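Local coordinates for sugar ABC transporter (Sugar-binding protein) (Bacillus halodurans, PDB 4YO7) that binds myo-inositol between its two lobes and probably serves as the solute-binding component of a sugar ABC transporter, at residues E57-M62 / I106-D111; A132-D137 / L178-Q183; I184-G189 / V280-K285. All blocks are in the same frame, centred on the assembly; numbering follows the deposited sequence.

Contact 1. Residues E57-M62 / I106-D111. With INS (1,2,3,4,5,6-hexahydroxy-cyclohexane), chain F.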
loop_
_atom_site.group_PDB
_atom_site.type_symbol
_atom_site.label_atom_id
_atom_site.label_comp_id
_atom_site.label_asym_id
_atom_site.label_seq_id
_atom_site.Cartn_x
_atom_site.Cartn_y
_atom_site.Cartn_z
ATOM N N GLU A 57 -9.283 -1.862 -0.878
ATOM C CA GLU A 57 -9.344 -3.017 0.020
ATOM C C GLU A 57 -8.414 -2.832 1.227
ATOM O O GLU A 57 -8.838 -2.947 2.370
ATOM C CB GLU A 57 -9.005 -4.310 -0.725
ATOM C CG GLU A 57 -9.260 -5.602 0.081
ATOM C CD GLU A 57 -10.719 -6.037 0.116
ATOM O OE1 GLU A 57 -11.564 -5.430 -0.581
ATOM O OE2 GLU A 57 -11.019 -7.011 0.840
ATOM N N PHE A 58 -7.156 -2.527 0.976
ATOM C CA PHE A 58 -6.197 -2.361 2.057
ATOM C C PHE A 58 -6.426 -1.067 2.838
ATOM O O PHE A 58 -6.408 -1.064 4.086
ATOM C CB PHE A 58 -4.773 -2.419 1.506
ATOM C CG PHE A 58 -3.718 -2.115 2.530
ATOM C CD1 PHE A 58 -3.221 -3.126 3.346
ATOM C CD2 PHE A 58 -3.247 -0.832 2.710
ATOM C CE1 PHE A 58 -2.251 -2.856 4.301
ATOM C CE2 PHE A 58 -2.272 -0.563 3.682
ATOM C CZ PHE A 58 -1.787 -1.585 4.463
ATOM N N LEU A 59 -6.671 0.039 2.135
ATOM C CA LEU A 59 -6.732 1.324 2.809
ATOM C C LEU A 59 -7.971 1.434 3.694
ATOM O O LEU A 59 -7.993 2.211 4.646
ATOM C CB LEU A 59 -6.666 2.471 1.805
ATOM C CG LEU A 59 -5.273 2.732 1.234
ATOM C CD1 LEU A 59 -5.379 3.793 0.170
ATOM C CD2 LEU A 59 -4.214 3.127 2.312
ATOM N N THR A 60 -8.988 0.632 3.415
ATOM C CA THR A 60 -10.159 0.637 4.278
ATOM C C THR A 60 -9.783 0.175 5.677
ATOM O O THR A 60 -10.251 0.735 6.670
ATOM C CB THR A 60 -11.293 -0.230 3.703
ATOM O OG1 THR A 60 -11.739 0.367 2.487
ATOM C CG2 THR A 60 -12.482 -0.310 4.675
ATOM N N TYR A 61 -8.916 -0.830 5.768
ATOM C CA TYR A 61 -8.459 -1.287 7.076
ATOM C C TYR A 61 -7.650 -0.184 7.764
ATOM O O TYR A 61 -7.742 0.004 8.978
ATOM C CB TYR A 61 -7.622 -2.553 6.952
ATOM C CG TYR A 61 -8.403 -3.755 6.478
ATOM C CD1 TYR A 61 -9.212 -4.469 7.348
ATOM C CD2 TYR A 61 -8.341 -4.167 5.160
ATOM C CE1 TYR A 61 -9.937 -5.560 6.911
ATOM C CE2 TYR A 61 -9.057 -5.255 4.716
ATOM C CZ TYR A 61 -9.853 -5.951 5.599
ATOM O OH TYR A 61 -10.579 -7.049 5.170
HETATM N N MSE A 62 -6.873 0.556 6.983
HETATM C CA MSE A 62 -6.053 1.612 7.572
HETATM C C MSE A 62 -6.942 2.718 8.110
HETATM O O MSE A 62 -6.745 3.186 9.226
HETATM C CB MSE A 62 -5.057 2.190 6.566
HETATM C CG MSE A 62 -4.028 3.081 7.283
HETATM SE SE MSE A 62 -2.832 3.944 5.990
HETATM C CE MSE A 62 -3.973 5.434 5.454
ATOM N N ILE A 106 -3.101 14.905 8.086
ATOM C CA ILE A 106 -2.638 13.592 7.623
ATOM C C ILE A 106 -3.081 13.449 6.174
ATOM O O ILE A 106 -4.277 13.558 5.880
ATOM C CB ILE A 106 -3.204 12.409 8.451
ATOM C CG1 ILE A 106 -2.848 12.554 9.929
ATOM C CG2 ILE A 106 -2.690 11.073 7.881
ATOM C CD1 ILE A 106 -3.563 11.547 10.824
ATOM N N VAL A 107 -2.115 13.206 5.280
ATOM C CA VAL A 107 -2.397 12.914 3.867
ATOM C C VAL A 107 -1.822 11.571 3.431
ATOM O O VAL A 107 -0.681 11.246 3.721
ATOM C CB VAL A 107 -1.817 13.990 2.924
ATOM C CG1 VAL A 107 -1.984 13.607 1.447
ATOM C CG2 VAL A 107 -2.489 15.314 3.179
ATOM N N ASN A 108 -2.656 10.813 2.732
ATOM C CA ASN A 108 -2.272 9.640 1.943
ATOM C C ASN A 108 -2.341 10.041 0.426
ATOM O O ASN A 108 -3.430 10.141 -0.116
ATOM C CB ASN A 108 -3.243 8.517 2.337
ATOM C CG ASN A 108 -3.164 7.313 1.464
ATOM O OD1 ASN A 108 -4.107 7.008 0.756
ATOM N ND2 ASN A 108 -2.060 6.561 1.561
ATOM N N PRO A 109 -1.195 10.370 -0.224
ATOM C CA PRO A 109 -1.298 11.128 -1.490
ATOM C C PRO A 109 -1.848 10.357 -2.671
ATOM O O PRO A 109 -1.432 9.243 -2.916
ATOM C CB PRO A 109 0.142 11.520 -1.822
ATOM C CG PRO A 109 0.989 11.037 -0.709
ATOM C CD PRO A 109 0.182 10.362 0.323
ATOM N N VAL A 110 -2.732 11.000 -3.414
ATOM C CA VAL A 110 -3.270 10.441 -4.634
ATOM C C VAL A 110 -2.181 10.197 -5.666
ATOM O O VAL A 110 -2.184 9.165 -6.326
ATOM C CB VAL A 110 -4.375 11.364 -5.183
ATOM C CG1 VAL A 110 -4.798 10.970 -6.610
ATOM C CG2 VAL A 110 -5.554 11.329 -4.213
ATOM N N ASP A 111 -1.232 11.113 -5.800
ATOM C CA ASP A 111 -0.142 10.905 -6.753
ATOM C C ASP A 111 1.107 11.667 -6.334
ATOM O O ASP A 111 1.053 12.547 -5.492
ATOM C CB ASP A 111 -0.572 11.297 -8.171
ATOM C CG ASP A 111 -0.687 12.804 -8.369
ATOM O OD1 ASP A 111 -1.822 13.297 -8.412
ATOM O OD2 ASP A 111 0.344 13.499 -8.492
HETATM C C1 INS F . -2.714 1.137 -2.187
HETATM C C2 INS F . -3.415 -0.214 -2.106
HETATM C C3 INS F . -2.359 -1.319 -2.121
HETATM C C4 INS F . -1.386 -1.176 -0.946
HETATM C C5 INS F . -0.718 0.213 -1.009
HETATM C C6 INS F . -1.778 1.305 -1.002
HETATM O O1 INS F . -3.685 2.219 -2.150
HETATM O O2 INS F . -4.138 -0.257 -0.877
HETATM O O3 INS F . -3.081 -2.584 -2.048
HETATM O O4 INS F . -0.347 -2.161 -1.054
HETATM O O5 INS F . 0.099 0.372 0.164
HETATM O O6 INS F . -1.087 2.608 -1.137
#
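Leu-59 and Asn-108 approach each other from opposite directions, and their meeting is van der Waals in kind. The Leu-59 methyl CD1 lies 3.5 Å from Asn-108 OD1, and CD2 sits near ND2 of the same amide. Met-62, a selenomethionine, adds a looser touch, its CE 4.4 Å from Asn-108 CB.

The polar bonds of the amide run to other partners. Asn-108 OD1 is hydrogen-bonded to Ser-53 OG and ND2 to Ala-132 O, which fixes the rotation of the group. CG of Asn-108 stands anti to the backbone N (chi1 170°), and this carries the amide toward helix 57-70.

Contacts with the inositol are also nonpolar on the protein side. Leu-59 CD1 comes within 3.3 Å of INS O1, and Phe-58 CB lies 3.3 Å from INS O2. The Phe-58 ring meets O2 obliquely. With an alanine here, the place that the Leu-59 methyls fill between the Asn-108 amide and the inositol would probably become a gap, and INS O1 would lose its methyl neighbour.

Phe-58 and Leu-59 thus give the pocket a hydrocarbon wall. It shapes the site by packing, while the amide beside it is held by bonds of its own.

Contact 2. Residues A132-D137 / L178-Q183. With INS (1,2,3,4,5,6-hexahydroxy-cyclohexane), chain F.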
loop_
_atom_site.group_PDB
_atom_site.type_symbol
_atom_site.label_atom_id
_atom_site.label_comp_id
_atom_site.label_asym_id
_atom_site.label_seq_id
_atom_site.Cartn_x
_atom_site.Cartn_y
_atom_site.Cartn_z
ATOM N N ALA A 132 1.002 9.399 5.257
ATOM C CA ALA A 132 0.723 8.021 5.591
ATOM C C ALA A 132 0.686 7.126 4.354
ATOM O O ALA A 132 0.029 7.460 3.363
ATOM C CB ALA A 132 -0.597 7.918 6.335
ATOM N N ASN A 133 1.418 6.007 4.467
ATOM C CA ASN A 133 1.370 4.840 3.599
ATOM C C ASN A 133 1.916 4.985 2.176
ATOM O O ASN A 133 2.538 4.060 1.688
ATOM C CB ASN A 133 -0.070 4.320 3.559
ATOM C CG ASN A 133 -0.296 3.295 2.473
ATOM O OD1 ASN A 133 -0.715 3.648 1.376
ATOM N ND2 ASN A 133 -0.051 2.028 2.773
ATOM N N ARG A 134 1.694 6.116 1.517
ATOM C CA ARG A 134 2.288 6.367 0.198
ATOM C C ARG A 134 3.336 7.465 0.274
ATOM O O ARG A 134 3.044 8.588 0.659
ATOM C CB ARG A 134 1.220 6.749 -0.819
ATOM C CG ARG A 134 0.178 5.710 -1.038
ATOM C CD ARG A 134 -0.882 6.248 -1.948
ATOM N NE ARG A 134 -1.903 5.277 -2.316
ATOM C CZ ARG A 134 -2.871 5.528 -3.198
ATOM N NH1 ARG A 134 -2.963 6.725 -3.784
ATOM N NH2 ARG A 134 -3.737 4.585 -3.507
ATOM N N THR A 135 4.542 7.145 -0.160
ATOM C CA THR A 135 5.626 8.103 -0.178
ATOM C C THR A 135 5.787 8.658 -1.599
ATOM O O THR A 135 5.069 8.285 -2.531
ATOM C CB THR A 135 6.940 7.459 0.352
ATOM O OG1 THR A 135 7.905 8.485 0.616
ATOM C CG2 THR A 135 7.538 6.417 -0.602
ATOM N N PHE A 136 6.738 9.560 -1.745
ATOM C CA PHE A 136 6.967 10.269 -2.989
ATOM C C PHE A 136 8.303 10.951 -2.880
ATOM O O PHE A 136 8.797 11.172 -1.767
ATOM C CB PHE A 136 5.882 11.300 -3.240
ATOM C CG PHE A 136 5.696 12.259 -2.106
ATOM C CD1 PHE A 136 4.919 11.923 -1.020
ATOM C CD2 PHE A 136 6.274 13.517 -2.141
ATOM C CE1 PHE A 136 4.739 12.818 0.005
ATOM C CE2 PHE A 136 6.094 14.404 -1.086
ATOM C CZ PHE A 136 5.327 14.050 -0.033
ATOM N N ASP A 137 8.899 11.278 -4.031
ATOM C CA ASP A 137 10.115 12.069 -4.047
ATOM C C ASP A 137 9.817 13.449 -3.502
ATOM O O ASP A 137 9.004 14.192 -4.070
ATOM C CB ASP A 137 10.693 12.164 -5.463
ATOM C CG ASP A 137 11.272 10.859 -5.963
ATOM O OD1 ASP A 137 11.376 9.871 -5.210
ATOM O OD2 ASP A 137 11.656 10.835 -7.147
ATOM N N LEU A 178 0.210 3.007 -12.023
ATOM C CA LEU A 178 1.473 3.434 -12.575
ATOM C C LEU A 178 1.871 4.796 -12.049
ATOM O O LEU A 178 1.100 5.782 -12.078
ATOM C CB LEU A 178 1.438 3.458 -14.116
ATOM C CG LEU A 178 1.394 2.082 -14.786
ATOM C CD1 LEU A 178 1.277 2.263 -16.318
ATOM C CD2 LEU A 178 2.541 1.161 -14.439
ATOM N N GLY A 179 3.104 4.814 -11.579
ATOM C CA GLY A 179 3.712 6.005 -11.016
ATOM C C GLY A 179 3.573 6.152 -9.502
ATOM O O GLY A 179 4.193 7.055 -8.924
ATOM N N HIS A 180 2.750 5.329 -8.866
ATOM C CA HIS A 180 2.789 5.263 -7.408
ATOM C C HIS A 180 4.178 4.769 -7.022
ATOM O O HIS A 180 4.733 3.893 -7.685
ATOM C CB HIS A 180 1.742 4.313 -6.848
ATOM C CG HIS A 180 0.340 4.832 -6.904
ATOM N ND1 HIS A 180 -0.655 4.341 -6.086
ATOM C CD2 HIS A 180 -0.244 5.769 -7.682
ATOM C CE1 HIS A 180 -1.788 4.961 -6.346
ATOM N NE2 HIS A 180 -1.567 5.841 -7.311
ATOM N N GLU A 181 4.739 5.284 -5.928
ATOM C CA GLU A 181 6.034 4.778 -5.498
ATOM C C GLU A 181 5.972 3.290 -5.193
ATOM O O GLU A 181 6.939 2.559 -5.444
ATOM C CB GLU A 181 6.530 5.568 -4.286
ATOM C CG GLU A 181 7.907 5.172 -3.829
ATOM C CD GLU A 181 7.962 4.074 -2.802
ATOM O OE1 GLU A 181 6.906 3.519 -2.455
ATOM O OE2 GLU A 181 9.105 3.740 -2.367
ATOM N N ALA A 182 4.829 2.821 -4.681
ATOM C CA ALA A 182 4.723 1.400 -4.328
ATOM C C ALA A 182 4.790 0.533 -5.587
ATOM O O ALA A 182 5.358 -0.547 -5.560
ATOM C CB ALA A 182 3.444 1.120 -3.568
ATOM N N GLN A 183 4.261 1.039 -6.701
ATOM C CA GLN A 183 4.320 0.316 -7.956
ATOM C C GLN A 183 5.752 0.289 -8.442
ATOM O O GLN A 183 6.305 -0.795 -8.713
ATOM C CB GLN A 183 3.378 0.953 -9.006
ATOM C CG GLN A 183 3.530 0.381 -10.434
ATOM C CD GLN A 183 4.600 1.095 -11.253
ATOM O OE1 GLN A 183 4.613 2.328 -11.350
ATOM N NE2 GLN A 183 5.498 0.315 -11.865
HETATM C C1 INS F . -2.714 1.137 -2.187
HETATM C C2 INS F . -3.415 -0.214 -2.106
HETATM C C3 INS F . -2.359 -1.319 -2.121
HETATM C C4 INS F . -1.386 -1.176 -0.946
HETATM C C5 INS F . -0.718 0.213 -1.009
HETATM C C6 INS F . -1.778 1.305 -1.002
HETATM O O1 INS F . -3.685 2.219 -2.150
HETATM O O2 INS F . -4.138 -0.257 -0.877
HETATM O O3 INS F . -3.081 -2.584 -2.048
HETATM O O4 INS F . -0.347 -2.161 -1.054
HETATM O O5 INS F . 0.099 0.372 0.164
HETATM O O6 INS F . -1.087 2.608 -1.137
HETATM O O HOH W 1 3.083 7.047 -4.062
HETATM O O HOH W 2 4.599 4.330 -1.259
#
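INS O6 is gripped by two neighbouring residues of the loop after strand 129-132. INS O6 donates to Asn-133 OD1 at 2.7 Å and accepts from Arg-134 NE at 3.0 Å. Asn-133 also gives ND2 to INS O5 (3.1 Å), so its amide spans two adjacent hydroxyls. Arg-134 does the same from its own side: NH2 reaches INS O1 at 2.7 Å, nearly straight at 171°. O1 lies in the guanidinium plane, at its edge.

The Arg-134 chain runs extended from CG to NE, which sets the guanidinium edge against the inositol and one face against His-180. There His-180 CE1 sits over the face, offset toward the rim, 3.3 Å from Arg-134 NH1. The two planes are 54° apart, so this is not a parallel stack. Arg-134 NH1 is also bonded to Pro-109 O, which helps hold the group in place.

The Thr-135 methyl CG2 packs closely on the Glu-181 carboxylate, nearest its carbon CD at 3.2 Å. The bend at chi2 (-90°) turns the acid group back across this methyl. Two waters join the same residues. One accepts from Glu-181 N and donates to Thr-135 O. The other accepts from Thr-135 N and donates to Glu-181 OE1 at 2.7 Å. Ser-150 OG is a further partner of that oxygen.

His-180 is the N-cap residue of helix 181-195, which follows strand 169-175 of the four-stranded sheet. The contact sets the start of this helix against the loop after strand 129-132 of the six-stranded sheet. It bridges the two lobes beside the ligand, as in closed, ligand-bound periplasmic binding proteins.

Contact 3. Residues I184-G189 / V280-K285. With INS (1,2,3,4,5,6-hexahydroxy-cyclohexane), chain F.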
loop_
_atom_site.group_PDB
_atom_site.type_symbol
_atom_site.label_atom_id
_atom_site.label_comp_id
_atom_site.label_asym_id
_atom_site.label_seq_id
_atom_site.Cartn_x
_atom_site.Cartn_y
_atom_site.Cartn_z
ATOM N N ILE A 184 6.367 1.467 -8.544
ATOM C CA ILE A 184 7.700 1.577 -9.082
ATOM C C ILE A 184 8.651 0.705 -8.280
ATOM O O ILE A 184 9.472 -0.038 -8.846
ATOM C CB ILE A 184 8.192 3.055 -9.072
ATOM C CG1 ILE A 184 7.372 3.893 -10.050
ATOM C CG2 ILE A 184 9.703 3.119 -9.382
ATOM C CD1 ILE A 184 7.517 5.381 -9.822
HETATM N N MSE A 185 8.530 0.776 -6.961
HETATM C CA MSE A 185 9.554 0.185 -6.125
HETATM C C MSE A 185 9.283 -1.278 -5.780
HETATM O O MSE A 185 10.231 -2.043 -5.599
HETATM C CB MSE A 185 9.758 1.030 -4.860
HETATM C CG MSE A 185 10.343 2.398 -5.185
HETATM SE SE MSE A 185 12.153 2.257 -5.977
HETATM C CE MSE A 185 13.162 1.993 -4.363
ATOM N N ARG A 186 8.024 -1.716 -5.751
ATOM C CA ARG A 186 7.768 -3.155 -5.609
ATOM C C ARG A 186 8.289 -3.888 -6.836
ATOM O O ARG A 186 8.995 -4.897 -6.728
ATOM C CB ARG A 186 6.283 -3.438 -5.379
ATOM C CG ARG A 186 5.878 -3.110 -3.981
ATOM C CD ARG A 186 4.380 -3.167 -3.788
ATOM N NE ARG A 186 4.026 -2.790 -2.429
ATOM C CZ ARG A 186 2.787 -2.517 -2.036
ATOM N NH1 ARG A 186 1.781 -2.584 -2.899
ATOM N NH2 ARG A 186 2.556 -2.166 -0.790
ATOM N N THR A 187 7.984 -3.360 -8.011
ATOM C CA THR A 187 8.487 -3.960 -9.232
ATOM C C THR A 187 9.996 -3.891 -9.332
ATOM O O THR A 187 10.603 -4.835 -9.815
ATOM C CB THR A 187 7.820 -3.301 -10.443
ATOM O OG1 THR A 187 6.456 -3.672 -10.413
ATOM C CG2 THR A 187 8.407 -3.773 -11.789
ATOM N N GLU A 188 10.600 -2.807 -8.854
ATOM C CA GLU A 188 12.057 -2.711 -8.847
ATOM C C GLU A 188 12.660 -3.793 -7.936
ATOM O O GLU A 188 13.656 -4.439 -8.305
ATOM C CB GLU A 188 12.527 -1.313 -8.429
ATOM C CG GLU A 188 14.047 -1.215 -8.219
ATOM C CD GLU A 188 14.853 -1.386 -9.496
ATOM O OE1 GLU A 188 14.273 -1.308 -10.613
ATOM O OE2 GLU A 188 16.089 -1.590 -9.376
ATOM N N GLY A 189 12.041 -4.035 -6.787
ATOM C CA GLY A 189 12.508 -5.077 -5.887
ATOM C C GLY A 189 12.372 -6.438 -6.552
ATOM O O GLY A 189 13.272 -7.270 -6.460
ATOM N N VAL A 280 2.826 -10.717 1.395
ATOM C CA VAL A 280 3.697 -9.964 2.264
ATOM C C VAL A 280 2.843 -9.041 3.119
ATOM O O VAL A 280 2.154 -8.171 2.602
ATOM C CB VAL A 280 4.731 -9.145 1.473
ATOM C CG1 VAL A 280 5.678 -8.412 2.434
ATOM C CG2 VAL A 280 5.523 -10.035 0.513
ATOM N N PHE A 281 2.893 -9.245 4.442
ATOM C CA PHE A 281 2.088 -8.454 5.360
ATOM C C PHE A 281 2.516 -7.002 5.392
ATOM O O PHE A 281 3.682 -6.699 5.633
ATOM C CB PHE A 281 2.173 -9.068 6.762
ATOM C CG PHE A 281 1.489 -8.262 7.845
ATOM C CD1 PHE A 281 0.107 -8.215 7.933
ATOM C CD2 PHE A 281 2.241 -7.596 8.815
ATOM C CE1 PHE A 281 -0.510 -7.484 8.942
ATOM C CE2 PHE A 281 1.624 -6.880 9.821
ATOM C CZ PHE A 281 0.255 -6.831 9.885
ATOM N N GLN A 282 1.537 -6.122 5.137
ATOM C CA GLN A 282 1.655 -4.691 5.354
ATOM C C GLN A 282 0.677 -4.343 6.475
ATOM O O GLN A 282 -0.495 -4.700 6.435
ATOM C CB GLN A 282 1.344 -3.882 4.084
ATOM C CG GLN A 282 1.805 -2.446 4.228
ATOM C CD GLN A 282 1.501 -1.506 3.099
ATOM O OE1 GLN A 282 1.878 -0.343 3.179
ATOM N NE2 GLN A 282 0.805 -1.959 2.074
ATOM N N ASP A 283 1.181 -3.649 7.474
ATOM C CA ASP A 283 0.445 -3.451 8.717
ATOM C C ASP A 283 -0.471 -2.239 8.617
ATOM O O ASP A 283 -0.098 -1.130 9.023
ATOM C CB ASP A 283 1.438 -3.292 9.853
ATOM C CG ASP A 283 0.783 -3.285 11.230
ATOM O OD1 ASP A 283 -0.448 -3.436 11.347
ATOM O OD2 ASP A 283 1.534 -3.145 12.215
ATOM N N ALA A 284 -1.674 -2.466 8.089
ATOM C CA ALA A 284 -2.656 -1.402 7.938
ATOM C C ALA A 284 -3.025 -0.771 9.283
ATOM O O ALA A 284 -3.106 0.471 9.397
ATOM C CB ALA A 284 -3.917 -1.931 7.244
ATOM N N LYS A 285 -3.256 -1.624 10.286
ATOM C CA LYS A 285 -3.661 -1.149 11.601
ATOM C C LYS A 285 -2.559 -0.304 12.227
ATOM O O LYS A 285 -2.820 0.778 12.746
ATOM C CB LYS A 285 -4.027 -2.314 12.519
ATOM C CG LYS A 285 -4.479 -1.866 13.911
ATOM C CD LYS A 285 -5.544 -2.797 14.505
ATOM C CE LYS A 285 -6.262 -2.144 15.691
ATOM N NZ LYS A 285 -7.299 -1.132 15.267
HETATM C C1 INS F . -2.714 1.137 -2.187
HETATM C C2 INS F . -3.415 -0.214 -2.106
HETATM C C3 INS F . -2.359 -1.319 -2.121
HETATM C C4 INS F . -1.386 -1.176 -0.946
HETATM C C5 INS F . -0.718 0.213 -1.009
HETATM C C6 INS F . -1.778 1.305 -1.002
HETATM O O1 INS F . -3.685 2.219 -2.150
HETATM O O2 INS F . -4.138 -0.257 -0.877
HETATM O O3 INS F . -3.081 -2.584 -2.048
HETATM O O4 INS F . -0.347 -2.161 -1.054
HETATM O O5 INS F . 0.099 0.372 0.164
HETATM O O6 INS F . -1.087 2.608 -1.137
#
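Arg-186 and Gln-282 meet at the inositol, and INS O4 is the atom they share. Arg-186 brings both terminal nitrogens to it: NH1 lies 2.8 Å and NH2 2.9 Å from INS O4. The two bonds are bent, at 146° and 142°, as expected when one oxygen sits before a pair of N-H groups. Gln-282 NE2 gives its sound bond to INS O5, at 3.1 Å and 164°. Its bond to O4 is weak.

Between the side chains themselves, Arg-186 NH2 and Gln-282 NE2 are 3.4 Å apart. Both are donors, so they do not bond to each other; the ligand's hydroxyls join them. NE2 lies at the guanidinium edge, and the guanidinium and amide planes stand almost perpendicular.

Behind this first shell, Gln-282 OE1 is bonded to Gln-287 NE2, which fixes which end of the amide faces the ligand. An extended chain beyond CG carries that amide into the pocket. Arg-186 is likewise extended from CG to NE and spans the distance from its helix. Tyr-311 OH bonds to Arg-186 NH2 and helps position it. Asp-262, itself a ligand partner, makes a long, weak ion pair with NH2 and probably balances part of its charge.

Farther out, Asp-283 N-caps helix 284-299, its OD1 bonded to Gly-286 N. Gln-282 projects from the short connection between strand 279-281 and that helix. Polar side chains that grip neighbouring hydroxyls in a cleft between two lobes are characteristic of the sugar-binding periplasmic proteins, the family to which this chain belongs.

In the fold
The three contacts all touch one inositol. Contact 2 is centred about 11 Å from contact 1 and about 10 Å from contact 3, while contacts 1 and 3 are about 14 Å apart between centres. Strand pairing ties contacts 1 and 2: Val-107 O lies 2.9 Å from Ala-132 N. Contacts 1 and 3 pack directly, with Phe-58 CE1 3.3 Å from Gln-282 O. Contacts 2 and 3 share helix 181-195, and Asn-133 ND2 lies 3.1 Å from Gln-282 OE1. Asp-56, Asn-236 and Asp-262 bring further hydrogen bonds to the ligand. Contact 1 gives mainly nonpolar packing; contacts 2 and 3 add polar bonds.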